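Local coordinates for hydrolase, putative (Plasmodium vivax, PDB 2B30), which is of unproven function but is probably a magnesium-dependent phosphatase of the Cof-like HAD hydrolases, subfamily IIB, at residues T193-G196 with N197-K201; Y236-S239 with N240-L244. All coordinates share one frame; numbering follows the deposited sequence.

Both contacts are local, each made within one unbroken run of chain, and they come in series: contact 1 is complete before contact 2 begins, so they neither nest nor cross. Contact 1 (193-201) closes turns of helix 191-201, which leads from strand 181-184 to strand 206-210 in the six-stranded sheet of the cap. After strand 216-220, the last of the cap sheet along the chain, helix 225-235 brings the chain back to the core. Contact 2 (236-244) closes the tight turn that carries it into strand 243-247 of the core sheet. The two centres lie about 36 Å apart: contact 1 is on the cap sheet's side, while contact 2 leads into the core sheet.

Contact 1: residues T193-G196 with N197-K201; sequences TVIG and NLKQK
Helix 191-201 belongs to the cap domain inserted into the HAD fold, and I195 and K199 meet on it one turn apart. Their side chains lie side by side and point the same way. The methylenes of K199 pass alongside the CG2 methyl of I195, K199 CE coming to 3.7 Å from I195 CG2. K199 CG stands beside its own backbone N (chi1 -75°), which leans the chain back over the preceding turn; beyond CG it is fully extended and carries the ammonium end on past the isoleucine methyl.

T193 and N197 make a second pair of the same spacing. T193 CG2 lies 4.0 Å from N197 ND2, methyl next to amide, again alongside. With CG beside the backbone N (chi1 -49°), the N197 amide folds back over the previous turn and places ND2 2.8 Å from T193 O. The angle there is too poor for a hydrogen bond; T193 O instead takes the backbone hydrogen from N197 N at 3.2 Å, along a nearly straight N-H (172°).

Beneath these side chains runs the alpha-helical i to i+4 pattern. L198 N donates to V194 O at 3.0 Å, and K199 N donates to I195 O. The following bond, from Q200 N to G196 O at 3.3 Å, is weak, close to the C-terminal end of the helix.

L198 and N197 rest on Y126 of helix 117-129, while V194 touches L132 and I195 touches L186. The chemistry is thus divided: backbone bonds hold the turns, buried I195 and L198 supply apolar surface to the cap, and the methylenes of K199 give I195 CG2 an apolar neighbour, while the ammonium group lies just beyond, at the end of the extended chain.

Contact 2: residues Y236-S239 with N240-L244; sequences YNIS and NDQVL
S239 and Q242 grip each other across a short turn through both backbone and side chain. S239 N donates to Q242 OE1 at 2.9 Å with a fairly straight N-H (160°), approaching 26° out of the amide plane. In return, Q242 N donates to S239 O, also at 2.9 Å, from well above the carbonyl plane. Q242 OE1 has a second donor in S239 OG, at 3.2 Å and weak; the hydroxyl gets there because OG sits between its own backbone N and carbonyl carbon (chi1 71°). Two donors therefore share this one amide oxygen. The next backbone bond, V243 N to N240 O, continues the 3-10 turn.

Beside these hydrogen bonds, I238 CG2 meets V243 CG2 at 3.9 Å, the two side chains crossing at about a right angle. The polar ends of N240 and D241 are satisfied beyond the turn: N240 ND2 donates to N258 O, and D241 OD1 forms a salt bridge with K260 NZ. N240 packs on L221, and D241 on E116, of the second subunit.

On the N-terminal side, N237 completes the Schellman motif that ends helix 225-235. On the other, the turn feeds strand 243-247 of the core sheet, which lies between strands 29-33 and 261-264; backbone bonds from Q242 and L244 to L29 join it to the first of these.

Contact 1: residues T193-G196 with N197-K201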
ATOM      1  N   THR A 193     -23.260  -1.072  11.962  1.00 60.82           N
ATOM      2  CA  THR A 193     -23.585  -2.470  12.305  1.00 60.17           C
ATOM      3  C   THR A 193     -23.262  -3.454  11.181  1.00 58.89           C
ATOM      4  O   THR A 193     -22.559  -4.443  11.392  1.00 58.61           O
ATOM      5  CB  THR A 193     -25.086  -2.648  12.662  1.00 60.35           C
ATOM      6  OG1 THR A 193     -25.546  -1.533  13.440  1.00 60.48           O
ATOM      7  CG2 THR A 193     -25.304  -3.944  13.439  1.00 59.46           C
ATOM      8  N   VAL A 194     -23.787  -3.176   9.992  1.00 57.57           N
ATOM      9  CA  VAL A 194     -23.646  -4.081   8.854  1.00 55.58           C
ATOM     10  C   VAL A 194     -22.209  -4.148   8.348  1.00 53.47           C
ATOM     11  O   VAL A 194     -21.728  -5.238   8.034  1.00 55.57           O
ATOM     12  CB  VAL A 194     -24.595  -3.700   7.688  1.00 56.15           C
ATOM     13  CG1 VAL A 194     -24.262  -4.497   6.419  1.00 54.74           C
ATOM     14  CG2 VAL A 194     -26.057  -3.924   8.098  1.00 55.87           C
ATOM     15  N   ILE A 195     -21.524  -3.009   8.264  1.00 49.56           N
ATOM     16  CA  ILE A 195     -20.137  -3.015   7.795  1.00 46.95           C
ATOM     17  C   ILE A 195     -19.232  -3.703   8.807  1.00 47.75           C
ATOM     18  O   ILE A 195     -18.348  -4.477   8.424  1.00 48.69           O
ATOM     19  CB  ILE A 195     -19.622  -1.620   7.487  1.00 46.15           C
ATOM     20  CG1 ILE A 195     -20.399  -1.043   6.301  1.00 47.56           C
ATOM     21  CG2 ILE A 195     -18.124  -1.668   7.175  1.00 43.58           C
ATOM     22  CD1 ILE A 195     -20.244   0.451   6.138  1.00 50.63           C
ATOM     23  N   GLY A 196     -19.469  -3.447  10.093  1.00 46.98           N
ATOM     24  CA  GLY A 196     -18.776  -4.169  11.164  1.00 46.04           C
ATOM     25  C   GLY A 196     -18.764  -5.671  10.942  1.00 45.43           C
ATOM     26  O   GLY A 196     -17.703  -6.274  10.839  1.00 43.61           O
ATOM     27  N   ASN A 197     -19.949  -6.268  10.843  1.00 47.27           N
ATOM     28  CA  ASN A 197     -20.073  -7.723  10.624  1.00 49.78           C
ATOM     29  C   ASN A 197     -19.491  -8.166   9.290  1.00 50.49           C
ATOM     30  O   ASN A 197     -19.019  -9.299   9.154  1.00 50.23           O
ATOM     31  CB  ASN A 197     -21.538  -8.169  10.694  1.00 50.56           C
ATOM     32  CG  ASN A 197     -22.255  -7.629  11.914  1.00 51.18           C
ATOM     33  OD1 ASN A 197     -21.742  -7.696  13.028  1.00 53.15           O
ATOM     34  ND2 ASN A 197     -23.436  -7.070  11.704  1.00 53.20           N
ATOM     35  N   LEU A 198     -19.547  -7.273   8.303  1.00 51.83           N
ATOM     36  CA  LEU A 198     -18.964  -7.538   6.988  1.00 52.32           C
ATOM     37  C   LEU A 198     -17.429  -7.557   7.079  1.00 52.34           C
ATOM     38  O   LEU A 198     -16.772  -8.467   6.558  1.00 52.09           O
ATOM     39  CB  LEU A 198     -19.445  -6.489   5.975  1.00 52.05           C
ATOM     40  CG  LEU A 198     -19.238  -6.735   4.479  1.00 49.78           C
ATOM     41  CD1 LEU A 198     -19.897  -8.028   4.013  1.00 47.35           C
ATOM     42  CD2 LEU A 198     -19.787  -5.548   3.698  1.00 50.45           C
ATOM     43  N   LYS A 199     -16.869  -6.569   7.770  1.00 50.91           N
ATOM     44  CA  LYS A 199     -15.417  -6.475   7.935  1.00 51.25           C
ATOM     45  C   LYS A 199     -14.786  -7.618   8.737  1.00 50.35           C
ATOM     46  O   LYS A 199     -13.577  -7.797   8.669  1.00 52.73           O
ATOM     47  CB  LYS A 199     -15.015  -5.124   8.554  1.00 50.59           C
ATOM     48  CG  LYS A 199     -15.096  -3.944   7.598  1.00 50.55           C
ATOM     49  CD  LYS A 199     -14.291  -2.774   8.126  1.00 54.61           C
ATOM     50  CE  LYS A 199     -14.383  -1.559   7.220  1.00 56.35           C
ATOM     51  NZ  LYS A 199     -13.634  -0.403   7.784  1.00 56.46           N
ATOM     52  N   GLN A 200     -15.575  -8.380   9.491  1.00 49.35           N
ATOM     53  CA  GLN A 200     -15.024  -9.509  10.258  1.00 50.49           C
ATOM     54  C   GLN A 200     -15.326 -10.859   9.611  1.00 46.71           C
ATOM     55  O   GLN A 200     -14.583 -11.821   9.799  1.00 44.57           O
ATOM     56  CB  GLN A 200     -15.496  -9.493  11.721  1.00 50.47           C
ATOM     57  CG  GLN A 200     -16.991  -9.475  11.905  1.00 55.45           C
ATOM     58  CD  GLN A 200     -17.432  -9.645  13.351  1.00 58.43           C
ATOM     59  OE1 GLN A 200     -18.622  -9.501  13.660  1.00 66.14           O
ATOM     60  NE2 GLN A 200     -16.486  -9.950  14.241  1.00 60.71           N
ATOM     61  N   LYS A 201     -16.423 -10.945   8.869  1.00 45.53           N
ATOM     62  CA  LYS A 201     -16.688 -12.140   8.074  1.00 45.36           C
ATOM     63  C   LYS A 201     -15.643 -12.260   6.955  1.00 44.29           C
ATOM     64  O   LYS A 201     -15.180 -13.366   6.652  1.00 42.17           O
ATOM     65  CB  LYS A 201     -18.100 -12.109   7.486  1.00 45.81           C
TER

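Contact 2: residues Y236-S239 with N240-L244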
ATOM      1  N   TYR A 236       4.604   4.820 -17.608  1.00 32.83           N
ATOM      2  CA  TYR A 236       5.097   6.078 -18.138  1.00 32.03           C
ATOM      3  C   TYR A 236       6.353   6.549 -17.425  1.00 30.73           C
ATOM      4  O   TYR A 236       6.753   7.686 -17.578  1.00 27.13           O
ATOM      5  CB  TYR A 236       4.014   7.154 -18.014  1.00 31.86           C
ATOM      6  CG  TYR A 236       2.835   6.916 -18.904  1.00 31.64           C
ATOM      7  CD1 TYR A 236       2.940   7.092 -20.282  1.00 32.24           C
ATOM      8  CD2 TYR A 236       1.608   6.521 -18.384  1.00 30.37           C
ATOM      9  CE1 TYR A 236       1.853   6.876 -21.117  1.00 29.05           C
ATOM     10  CE2 TYR A 236       0.511   6.306 -19.218  1.00 29.58           C
ATOM     11  CZ  TYR A 236       0.647   6.487 -20.575  1.00 29.00           C
ATOM     12  OH  TYR A 236      -0.418   6.269 -21.399  1.00 33.94           O
ATOM     13  N   ASN A 237       6.958   5.686 -16.623  1.00 33.43           N
ATOM     14  CA  ASN A 237       8.179   6.038 -15.885  1.00 35.90           C
ATOM     15  C   ASN A 237       8.134   7.402 -15.140  1.00 35.43           C
ATOM     16  O   ASN A 237       9.093   8.168 -15.133  1.00 34.57           O
ATOM     17  CB  ASN A 237       9.366   5.985 -16.850  1.00 37.46           C
ATOM     18  CG  ASN A 237      10.698   6.047 -16.138  1.00 40.70           C
ATOM     19  OD1 ASN A 237      10.896   5.408 -15.095  1.00 39.62           O
ATOM     20  ND2 ASN A 237      11.623   6.837 -16.688  1.00 42.58           N
ATOM     21  N   ILE A 238       7.004   7.690 -14.516  1.00 36.34           N
ATOM     22  CA  ILE A 238       6.821   8.914 -13.743  1.00 35.61           C
ATOM     23  C   ILE A 238       7.182   8.624 -12.299  1.00 35.34           C
ATOM     24  O   ILE A 238       6.677   7.673 -11.722  1.00 37.13           O
ATOM     25  CB  ILE A 238       5.362   9.365 -13.826  1.00 35.88           C
ATOM     26  CG1 ILE A 238       5.053   9.774 -15.265  1.00 38.36           C
ATOM     27  CG2 ILE A 238       5.076  10.501 -12.856  1.00 38.27           C
ATOM     28  CD1 ILE A 238       3.622  10.248 -15.483  1.00 40.58           C
ATOM     29  N   SER A 239       8.053   9.435 -11.715  1.00 35.34           N
ATOM     30  CA  SER A 239       8.500   9.209 -10.341  1.00 36.61           C
ATOM     31  C   SER A 239       7.515   9.822  -9.332  1.00 33.99           C
ATOM     32  O   SER A 239       6.723  10.679  -9.682  1.00 34.79           O
ATOM     33  CB  SER A 239       9.900   9.790 -10.151  1.00 37.27           C
ATOM     34  OG  SER A 239       9.851  11.209 -10.155  1.00 44.62           O
ATOM     35  N   ASN A 240       7.559   9.353  -8.091  1.00 33.45           N
ATOM     36  CA  ASN A 240       6.712   9.865  -7.013  1.00 34.30           C
ATOM     37  C   ASN A 240       6.863  11.391  -6.842  1.00 35.13           C
ATOM     38  O   ASN A 240       5.880  12.102  -6.764  1.00 34.32           O
ATOM     39  CB  ASN A 240       7.054   9.119  -5.712  1.00 34.03           C
ATOM     40  CG  ASN A 240       6.290   9.641  -4.501  1.00 34.46           C
ATOM     41  OD1 ASN A 240       6.318  10.843  -4.185  1.00 29.50           O
ATOM     42  ND2 ASN A 240       5.622   8.729  -3.797  1.00 32.41           N
ATOM     43  N   ASP A 241       8.105  11.868  -6.776  1.00 37.54           N
ATOM     44  CA  ASP A 241       8.442  13.300  -6.879  1.00 39.33           C
ATOM     45  C   ASP A 241       7.505  14.087  -7.795  1.00 38.97           C
ATOM     46  O   ASP A 241       7.193  15.238  -7.514  1.00 39.89           O
ATOM     47  CB  ASP A 241       9.859  13.471  -7.489  1.00 41.32           C
ATOM     48  CG  ASP A 241      10.942  13.723  -6.459  1.00 44.51           C
ATOM     49  OD1 ASP A 241      10.659  14.184  -5.330  1.00 50.80           O
ATOM     50  OD2 ASP A 241      12.113  13.477  -6.807  1.00 51.15           O
ATOM     51  N   GLN A 242       7.125  13.484  -8.923  1.00 37.21           N
ATOM     52  CA  GLN A 242       6.415  14.191  -9.993  1.00 35.64           C
ATOM     53  C   GLN A 242       4.898  14.070  -9.931  1.00 34.89           C
ATOM     54  O   GLN A 242       4.205  14.545 -10.818  1.00 36.07           O
ATOM     55  CB  GLN A 242       6.900  13.676 -11.340  1.00 35.18           C
ATOM     56  CG  GLN A 242       8.375  13.905 -11.551  1.00 35.06           C
ATOM     57  CD  GLN A 242       8.907  13.155 -12.734  1.00 31.64           C
ATOM     58  OE1 GLN A 242       8.528  12.015 -12.969  1.00 28.55           O
ATOM     59  NE2 GLN A 242       9.799  13.787 -13.488  1.00 33.06           N
ATOM     60  N   VAL A 243       4.383  13.455  -8.876  1.00 33.64           N
ATOM     61  CA  VAL A 243       2.968  13.148  -8.791  1.00 33.99           C
ATOM     62  C   VAL A 243       2.285  14.080  -7.807  1.00 33.37           C
ATOM     63  O   VAL A 243       2.682  14.126  -6.644  1.00 33.55           O
ATOM     64  CB  VAL A 243       2.770  11.686  -8.328  1.00 33.72           C
ATOM     65  CG1 VAL A 243       1.304  11.382  -8.133  1.00 33.57           C
ATOM     66  CG2 VAL A 243       3.389  10.728  -9.339  1.00 32.24           C
ATOM     67  N   LEU A 244       1.271  14.815  -8.270  1.00 32.32           N
ATOM     68  CA  LEU A 244       0.419  15.594  -7.376  1.00 34.12           C
ATOM     69  C   LEU A 244      -0.965  14.974  -7.281  1.00 36.55           C
ATOM     70  O   LEU A 244      -1.608  14.710  -8.297  1.00 38.74           O
ATOM     71  CB  LEU A 244       0.280  17.049  -7.826  1.00 35.05           C
ATOM     72  CG  LEU A 244      -0.766  17.864  -7.026  1.00 32.11           C
ATOM     73  CD1 LEU A 244      -0.180  19.157  -6.533  1.00 33.80           C
ATOM     74  CD2 LEU A 244      -2.037  18.115  -7.815  1.00 31.57           C
TER